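Local coordinates for protein CRISPR-associated endoribonuclease Cse3 (Thermus thermophilus, PDB 2Y8Y) that cleaves CRISPR transcripts as an endoribonuclease and keeps hold of the processed crRNA as part of antiviral defence, at residues His30-Ser38 / Val65-Leu76. Numbering follows the deposited sequence.
Sequences HRTLSKAVS and VQTLTEPDWSVL. With nucleotides of chain B.
Ala-36 sets its methyl on the indole of Trp-73, CB lying 3.6 Å from the centroid of the six-membered ring and 15° off its normal, a CH-pi contact over one face. A side chain this short lets the backbone of 35-37 come close to the 71-73 loop. Around this centre the packing is mostly aliphatic, with valine branches also against backbone and hydroxyl atoms. The forked end of Leu-33 meets two partners at once, CD2 reaching the same ring obliquely, 3.9 Å from Trp-73 CZ3, and CD1 turning to Val-65 CG2. Val-75 holds CG1 anti to its carbonyl carbon (chi1 -60°), which turns both branches to the 35-36 backbone; beta-branching thus lets it cover two neighbouring atoms, CG1 meeting Lys-35 O and CG2 Ala-36 N. Val-37 CG1 fits among Thr-67 CG2, Pro-71 and Thr-69 OG1, a hydroxyl whose hydrogen bond goes to Glu-46.

The arrangement belongs to a ferredoxin-like half of this Cas6-family enzyme: helix 26-34 packs against the 49-52, 62-67, 5-12, 81-89 sheet, Leu-33 also touching Leu-10 and Trp-50. Trp-73, its NE1 hydrogen-bonded to Thr-8 of strand 5-12, ties its loop to the sheet.

One direct hydrogen bond joins the backbones, from Asp-72 N to Ala-36 O (2.9 Å, N-H...O angle 169°), in the carbonyl plane on a lone pair. Asp-72 suits the next turn, since its OD1 accepts from Ser-74 N (3.1 Å) in an Asx turn and from Ser-74 OG above the carboxylate plane. A water links Lys-35 NZ to Val-75 O.

RNA lies beyond the contact: Ser-38, at the start of helix 38-42, bonds the adenine of A18 of chain B, OG donating to N1 (2.7 Å) and O accepting from N6 (3.0 Å), consistent with recognition of that base.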
ATOM      1  N   HIS A  30      -8.661   9.366   0.318  1.00 17.27           N
ATOM      2  CA  HIS A  30      -9.479   8.158   0.257  1.00 16.76           C
ATOM      3  C   HIS A  30     -10.845   8.435  -0.372  1.00 16.48           C
ATOM      4  O   HIS A  30     -11.320   7.657  -1.203  1.00 18.76           O
ATOM      5  CB  HIS A  30      -9.646   7.575   1.665  1.00 18.22           C
ATOM      6  CG  HIS A  30     -10.590   6.417   1.744  1.00 18.49           C
ATOM      7  ND1 HIS A  30     -10.319   5.187   1.179  1.00 19.26           N
ATOM      8  CD2 HIS A  30     -11.800   6.297   2.335  1.00 21.01           C
ATOM      9  CE1 HIS A  30     -11.319   4.363   1.420  1.00 16.09           C
ATOM     10  NE2 HIS A  30     -12.234   5.010   2.121  1.00 24.28           N
ATOM     11  N   ARG A  31     -11.478   9.527   0.039  1.00 20.18           N
ATOM     12  CA  ARG A  31     -12.783   9.893  -0.513  1.00 23.12           C
ATOM     13  C   ARG A  31     -12.704  10.074  -2.028  1.00 22.15           C
ATOM     14  O   ARG A  31     -13.557   9.583  -2.771  1.00 23.90           O
ATOM     15  CB  ARG A  31     -13.328  11.160   0.149  1.00 27.42           C
ATOM     16  CG  ARG A  31     -13.638  11.011   1.632  1.00 41.34           C
ATOM     17  CD  ARG A  31     -14.069  12.337   2.249  1.00 54.84           C
ATOM     18  NE  ARG A  31     -15.446  12.699   1.921  1.00 63.62           N
ATOM     19  CZ  ARG A  31     -16.494  12.412   2.688  1.00 70.54           C
ATOM     20  NH1 ARG A  31     -16.324  11.754   3.825  1.00 71.00           N
ATOM     21  NH2 ARG A  31     -17.714  12.782   2.320  1.00 72.47           N
ATOM     22  N   THR A  32     -11.671  10.778  -2.481  1.00 19.66           N
ATOM     23  CA  THR A  32     -11.485  11.010  -3.911  1.00 19.44           C
ATOM     24  C   THR A  32     -11.232   9.734  -4.703  1.00 18.08           C
ATOM     25  O   THR A  32     -11.927   9.449  -5.680  1.00 19.42           O
ATOM     26  CB  THR A  32     -10.334  11.986  -4.170  1.00 19.85           C
ATOM     27  OG1 THR A  32     -10.681  13.271  -3.653  1.00 21.78           O
ATOM     28  CG2 THR A  32     -10.058  12.103  -5.667  1.00 20.28           C
ATOM     29  N   LEU A  33     -10.249   8.949  -4.271  1.00 16.37           N
ATOM     30  CA  LEU A  33      -9.832   7.796  -5.042  1.00 14.91           C
ATOM     31  C   LEU A  33     -10.947   6.766  -5.116  1.00 15.79           C
ATOM     32  O   LEU A  33     -11.114   6.083  -6.129  1.00 15.71           O
ATOM     33  CB  LEU A  33      -8.558   7.190  -4.444  1.00 15.15           C
ATOM     34  CG  LEU A  33      -7.352   8.133  -4.415  1.00 13.89           C
ATOM     35  CD1 LEU A  33      -6.175   7.369  -3.816  1.00 13.28           C
ATOM     36  CD2 LEU A  33      -7.020   8.656  -5.817  1.00 16.78           C
ATOM     37  N   SER A  34     -11.708   6.647  -4.031  1.00 15.39           N
ATOM     38  CA  SER A  34     -12.790   5.666  -3.965  1.00 17.44           C
ATOM     39  C   SER A  34     -13.833   5.876  -5.059  1.00 16.31           C
ATOM     40  O   SER A  34     -14.509   4.933  -5.471  1.00 19.06           O
ATOM     41  CB  SER A  34     -13.483   5.702  -2.600  1.00 17.38           C
ATOM     42  OG  SER A  34     -12.630   5.221  -1.577  1.00 18.11           O
ATOM     43  N   LYS A  35     -13.963   7.115  -5.524  1.00 18.08           N
ATOM     44  CA  LYS A  35     -14.935   7.429  -6.562  1.00 18.76           C
ATOM     45  C   LYS A  35     -14.662   6.666  -7.851  1.00 20.73           C
ATOM     46  O   LYS A  35     -15.592   6.354  -8.592  1.00 19.26           O
ATOM     47  CB  LYS A  35     -14.957   8.931  -6.855  1.00 19.42           C
ATOM     48  CG  LYS A  35     -15.397   9.787  -5.680  1.00 25.34           C
ATOM     49  CD  LYS A  35     -15.347  11.264  -6.024  1.00 28.20           C
ATOM     50  CE  LYS A  35     -15.588  12.121  -4.794  1.00 33.51           C
ATOM     51  NZ  LYS A  35     -15.603  13.575  -5.124  1.00 42.19           N
ATOM     52  N   ALA A  36     -13.391   6.381  -8.125  1.00 17.55           N
ATOM     53  CA  ALA A  36     -13.009   5.720  -9.376  1.00 18.42           C
ATOM     54  C   ALA A  36     -13.459   4.272  -9.460  1.00 15.03           C
ATOM     55  O   ALA A  36     -13.510   3.695 -10.540  1.00 18.48           O
ATOM     56  CB  ALA A  36     -11.499   5.819  -9.596  1.00 19.47           C
ATOM     57  N   VAL A  37     -13.763   3.674  -8.312  1.00 16.71           N
ATOM     58  CA  VAL A  37     -14.199   2.281  -8.267  1.00 17.13           C
ATOM     59  C   VAL A  37     -15.421   2.130  -7.361  1.00 14.28           C
ATOM     60  O   VAL A  37     -15.585   1.117  -6.677  1.00 17.00           O
ATOM     61  CB  VAL A  37     -13.062   1.350  -7.820  1.00 15.80           C
ATOM     62  CG1 VAL A  37     -12.023   1.221  -8.926  1.00 17.53           C
ATOM     63  CG2 VAL A  37     -12.441   1.858  -6.530  1.00 17.12           C
ATOM     64  N   SER A  38     -16.276   3.149  -7.374  1.00 16.49           N
ATOM     65  CA  SER A  38     -17.404   3.238  -6.446  1.00 15.93           C
ATOM     66  C   SER A  38     -18.350   2.038  -6.488  1.00 18.29           C
ATOM     67  O   SER A  38     -18.689   1.469  -5.451  1.00 19.07           O
ATOM     68  CB  SER A  38     -18.182   4.535  -6.674  1.00 23.34           C
ATOM     69  OG  SER A  38     -19.315   4.603  -5.827  1.00 27.85           O
ATOM     70  N   VAL A  65      -1.918   4.036  -7.373  1.00 11.75           N
ATOM     71  CA  VAL A  65      -3.177   3.440  -6.941  1.00 11.85           C
ATOM     72  C   VAL A  65      -3.311   2.051  -7.512  1.00 10.88           C
ATOM     73  O   VAL A  65      -3.196   1.865  -8.722  1.00 12.10           O
ATOM     74  CB  VAL A  65      -4.391   4.247  -7.443  1.00 12.68           C
ATOM     75  CG1 VAL A  65      -5.681   3.671  -6.863  1.00 12.01           C
ATOM     76  CG2 VAL A  65      -4.238   5.725  -7.108  1.00 14.47           C
ATOM     77  N   GLN A  66      -3.573   1.078  -6.651  1.00 10.84           N
ATOM     78  CA  GLN A  66      -3.871  -0.270  -7.099  1.00 10.23           C
ATOM     79  C   GLN A  66      -5.331  -0.587  -6.836  1.00 11.38           C
ATOM     80  O   GLN A  66      -5.852  -0.365  -5.728  1.00 12.63           O
ATOM     81  CB  GLN A  66      -3.012  -1.278  -6.348  1.00 11.86           C
ATOM     82  CG  GLN A  66      -3.274  -2.703  -6.778  1.00  9.83           C
ATOM     83  CD  GLN A  66      -2.374  -3.675  -6.062  1.00 10.15           C
ATOM     84  OE1 GLN A  66      -1.191  -3.794  -6.386  1.00 13.40           O
ATOM     85  NE2 GLN A  66      -2.917  -4.364  -5.058  1.00  9.44           N
ATOM     86  N   THR A  67      -5.997  -1.100  -7.864  1.00 11.44           N
ATOM     87  CA  THR A  67      -7.365  -1.559  -7.724  1.00 11.80           C
ATOM     88  C   THR A  67      -7.482  -2.951  -8.320  1.00 13.96           C
ATOM     89  O   THR A  67      -6.709  -3.324  -9.194  1.00 14.85           O
ATOM     90  CB  THR A  67      -8.356  -0.608  -8.417  1.00 11.89           C
ATOM     91  OG1 THR A  67      -7.987  -0.445  -9.793  1.00 13.87           O
ATOM     92  CG2 THR A  67      -8.350   0.760  -7.749  1.00 11.58           C
ATOM     93  N   LEU A  68      -8.429  -3.720  -7.816  1.00 11.25           N
ATOM     94  CA  LEU A  68      -8.690  -5.055  -8.339  1.00 11.68           C
ATOM     95  C   LEU A  68      -9.636  -5.017  -9.532  1.00 14.92           C
ATOM     96  O   LEU A  68      -9.737  -5.995 -10.275  1.00 15.40           O
ATOM     97  CB  LEU A  68      -9.287  -5.928  -7.236  1.00 12.22           C
ATOM     98  CG  LEU A  68      -8.422  -6.062  -5.980  1.00 13.73           C
ATOM     99  CD1 LEU A  68      -9.099  -6.975  -4.967  1.00 15.53           C
ATOM    100  CD2 LEU A  68      -7.061  -6.606  -6.322  1.00 14.18           C
ATOM    101  N   THR A  69     -10.321  -3.892  -9.711  1.00 12.18           N
ATOM    102  CA  THR A  69     -11.271  -3.744 -10.811  1.00 11.85           C
ATOM    103  C   THR A  69     -10.874  -2.534 -11.629  1.00 14.25           C
ATOM    104  O   THR A  69     -10.080  -1.716 -11.203  1.00 13.65           O
ATOM    105  CB  THR A  69     -12.715  -3.610 -10.299  1.00 13.09           C
ATOM    106  OG1 THR A  69     -12.909  -2.335  -9.663  1.00 16.78           O
ATOM    107  CG2 THR A  69     -13.032  -4.727  -9.302  1.00 14.68           C
ATOM    108  N   GLU A  70     -11.414  -2.424 -12.835  1.00 13.49           N
ATOM    109  CA  GLU A  70     -10.960  -1.376 -13.727  1.00 14.86           C
ATOM    110  C   GLU A  70     -11.471  -0.028 -13.246  1.00 14.19           C
ATOM    111  O   GLU A  70     -12.675   0.172 -13.126  1.00 17.02           O
ATOM    112  CB  GLU A  70     -11.426  -1.640 -15.160  1.00 17.62           C
ATOM    113  CG  GLU A  70     -10.741  -0.721 -16.145  1.00 21.72           C
ATOM    114  CD  GLU A  70     -11.179  -0.962 -17.566  1.00 28.92           C
ATOM    115  OE1 GLU A  70     -11.955  -1.910 -17.779  1.00 27.87           O
ATOM    116  OE2 GLU A  70     -10.745  -0.202 -18.460  1.00 31.43           O
ATOM    117  N   PRO A  71     -10.551   0.901 -12.959  1.00 14.45           N
ATOM    118  CA  PRO A  71     -10.975   2.194 -12.420  1.00 16.27           C
ATOM    119  C   PRO A  71     -11.507   3.106 -13.515  1.00 20.79           C
ATOM    120  O   PRO A  71     -11.148   2.934 -14.680  1.00 18.46           O
ATOM    121  CB  PRO A  71      -9.673   2.769 -11.856  1.00 14.88           C
ATOM    122  CG  PRO A  71      -8.606   2.184 -12.740  1.00 17.39           C
ATOM    123  CD  PRO A  71      -9.090   0.825 -13.153  1.00 16.32           C
ATOM    124  N   ASP A  72     -12.367   4.049 -13.151  1.00 16.57           N
ATOM    125  CA  ASP A  72     -12.762   5.090 -14.092  1.00 19.26           C
ATOM    126  C   ASP A  72     -12.348   6.446 -13.530  1.00 17.58           C
ATOM    127  O   ASP A  72     -12.978   7.003 -12.626  1.00 18.75           O
ATOM    128  CB  ASP A  72     -14.253   5.034 -14.442  1.00 23.75           C
ATOM    129  CG  ASP A  72     -14.576   5.815 -15.719  1.00 27.11           C
ATOM    130  OD1 ASP A  72     -13.945   6.873 -15.920  1.00 24.71           O
ATOM    131  OD2 ASP A  72     -15.431   5.379 -16.540  1.00 21.82           O
ATOM    132  N   TRP A  73     -11.262   6.970 -14.076  1.00 16.51           N
ATOM    133  CA  TRP A  73     -10.689   8.200 -13.560  1.00 20.20           C
ATOM    134  C   TRP A  73     -11.339   9.473 -14.094  1.00 19.62           C
ATOM    135  O   TRP A  73     -10.896  10.569 -13.772  1.00 20.71           O
ATOM    136  CB  TRP A  73      -9.174   8.224 -13.772  1.00 16.44           C
ATOM    137  CG  TRP A  73      -8.509   7.153 -12.988  1.00 15.32           C
ATOM    138  CD1 TRP A  73      -7.941   6.008 -13.472  1.00 16.21           C
ATOM    139  CD2 TRP A  73      -8.389   7.086 -11.561  1.00 17.96           C
ATOM    140  NE1 TRP A  73      -7.448   5.248 -12.437  1.00 15.52           N
ATOM    141  CE2 TRP A  73      -7.714   5.885 -11.253  1.00 18.25           C
ATOM    142  CE3 TRP A  73      -8.774   7.933 -10.515  1.00 16.03           C
ATOM    143  CZ2 TRP A  73      -7.413   5.508  -9.937  1.00 15.79           C
ATOM    144  CZ3 TRP A  73      -8.472   7.565  -9.217  1.00 16.10           C
ATOM    145  CH2 TRP A  73      -7.805   6.353  -8.936  1.00 16.29           C
ATOM    146  N   SER A  74     -12.391   9.326 -14.898  1.00 18.10           N
ATOM    147  CA  SER A  74     -13.170  10.478 -15.338  1.00 17.73           C
ATOM    148  C   SER A  74     -13.861  11.151 -14.155  1.00 20.24           C
ATOM    149  O   SER A  74     -14.401  12.253 -14.286  1.00 21.87           O
ATOM    150  CB  SER A  74     -14.212  10.083 -16.394  1.00 22.58           C
ATOM    151  OG  SER A  74     -15.209   9.239 -15.849  1.00 21.47           O
ATOM    152  N   VAL A  75     -13.827  10.483 -13.001  1.00 21.14           N
ATOM    153  CA  VAL A  75     -14.434  11.015 -11.782  1.00 25.98           C
ATOM    154  C   VAL A  75     -13.629  12.158 -11.181  1.00 27.76           C
ATOM    155  O   VAL A  75     -14.151  12.934 -10.382  1.00 29.64           O
ATOM    156  CB  VAL A  75     -14.616   9.923 -10.702  1.00 25.11           C
ATOM    157  CG1 VAL A  75     -15.522   8.818 -11.221  1.00 28.61           C
ATOM    158  CG2 VAL A  75     -13.263   9.359 -10.254  1.00 24.96           C
ATOM    159  N   LEU A  76     -12.360  12.261 -11.561  1.00 26.76           N
ATOM    160  CA  LEU A  76     -11.489  13.294 -11.006  1.00 22.61           C
ATOM    161  C   LEU A  76     -11.860  14.678 -11.510  1.00 30.02           C
ATOM    162  O   LEU A  76     -12.355  14.836 -12.630  1.00 30.74           O
ATOM    163  CB  LEU A  76     -10.030  13.017 -11.352  1.00 24.29           C
ATOM    164  CG  LEU A  76      -9.451  11.721 -10.796  1.00 19.74           C
ATOM    165  CD1 LEU A  76      -8.017  11.527 -11.265  1.00 25.78           C
ATOM    166  CD2 LEU A  76      -9.529  11.693  -9.266  1.00 23.36           C
TER
ATOM    167  P     A B  18     -13.659   6.116   5.975  1.00 25.25           P
ATOM    168  OP1   A B  18     -12.215   6.341   6.160  1.00 31.86           O
ATOM    169  OP2   A B  18     -14.606   6.689   6.968  1.00 33.72           O
ATOM    170  O5'   A B  18     -14.079   6.558   4.505  1.00 27.51           O
ATOM    171  C5'   A B  18     -15.440   6.608   4.103  1.00 37.16           C
ATOM    172  C4'   A B  18     -15.609   7.470   2.879  1.00 34.04           C
ATOM    173  O4'   A B  18     -15.003   6.823   1.727  1.00 32.55           O
ATOM    174  C3'   A B  18     -17.036   7.729   2.429  1.00 32.29           C
ATOM    175  O3'   A B  18     -17.693   8.722   3.195  1.00 36.53           O
ATOM    176  C2'   A B  18     -16.844   8.110   0.968  1.00 31.83           C
ATOM    177  O2'   A B  18     -16.355   9.439   0.850  1.00 36.45           O
ATOM    178  C1'   A B  18     -15.733   7.145   0.559  1.00 30.18           C
ATOM    179  N9    A B  18     -16.285   5.902  -0.009  1.00 34.33           N
ATOM    180  C8    A B  18     -16.356   4.650   0.551  1.00 36.70           C
ATOM    181  N7    A B  18     -16.924   3.759  -0.228  1.00 31.65           N
ATOM    182  C5    A B  18     -17.264   4.478  -1.370  1.00 29.77           C
ATOM    183  C6    A B  18     -17.893   4.125  -2.580  1.00 32.73           C
ATOM    184  N6    A B  18     -18.331   2.895  -2.861  1.00 36.97           N
ATOM    185  N1    A B  18     -18.063   5.093  -3.506  1.00 38.51           N
ATOM    186  C2    A B  18     -17.635   6.333  -3.240  1.00 42.71           C
ATOM    187  N3    A B  18     -17.030   6.782  -2.144  1.00 36.91           N
ATOM    188  C4    A B  18     -16.874   5.799  -1.244  1.00 36.54           C
ATOM    189  P     U B  19     -19.281   8.630   3.437  1.00 42.80           P
ATOM    190  OP1   U B  19     -19.668   9.798   4.268  1.00 51.03           O
ATOM    191  OP2   U B  19     -19.566   7.268   3.948  1.00 43.65           O
ATOM    192  O5'   U B  19     -19.875   8.791   1.965  1.00 42.60           O
ATOM    193  C5'   U B  19     -19.668   9.980   1.216  1.00 42.30           C
ATOM    194  C4'   U B  19     -20.229   9.859  -0.179  1.00 44.88           C
ATOM    195  O4'   U B  19     -19.551   8.790  -0.891  1.00 41.11           O
ATOM    196  C3'   U B  19     -21.700   9.488  -0.274  1.00 46.75           C
ATOM    197  O3'   U B  19     -22.563  10.597  -0.088  1.00 45.31           O
ATOM    198  C2'   U B  19     -21.798   8.859  -1.658  1.00 44.07           C
ATOM    199  O2'   U B  19     -21.829   9.860  -2.664  1.00 48.65           O
ATOM    200  C1'   U B  19     -20.458   8.128  -1.748  1.00 43.87           C
ATOM    201  N1    U B  19     -20.565   6.714  -1.319  1.00 42.25           N
ATOM    202  C2    U B  19     -21.102   5.817  -2.221  1.00 40.67           C
ATOM    203  O2    U B  19     -21.486   6.149  -3.327  1.00 43.25           O
ATOM    204  N3    U B  19     -21.182   4.520  -1.780  1.00 41.24           N
ATOM    205  C4    U B  19     -20.785   4.033  -0.553  1.00 42.95           C
ATOM    206  O4    U B  19     -20.926   2.834  -0.310  1.00 43.55           O
ATOM    207  C5    U B  19     -20.234   5.020   0.329  1.00 44.75           C
ATOM    208  C6    U B  19     -20.146   6.295  -0.076  1.00 42.16           C
TER
HETATM  209  O   HOH W   1     -14.467  14.042  -7.920  1.00 45.00           O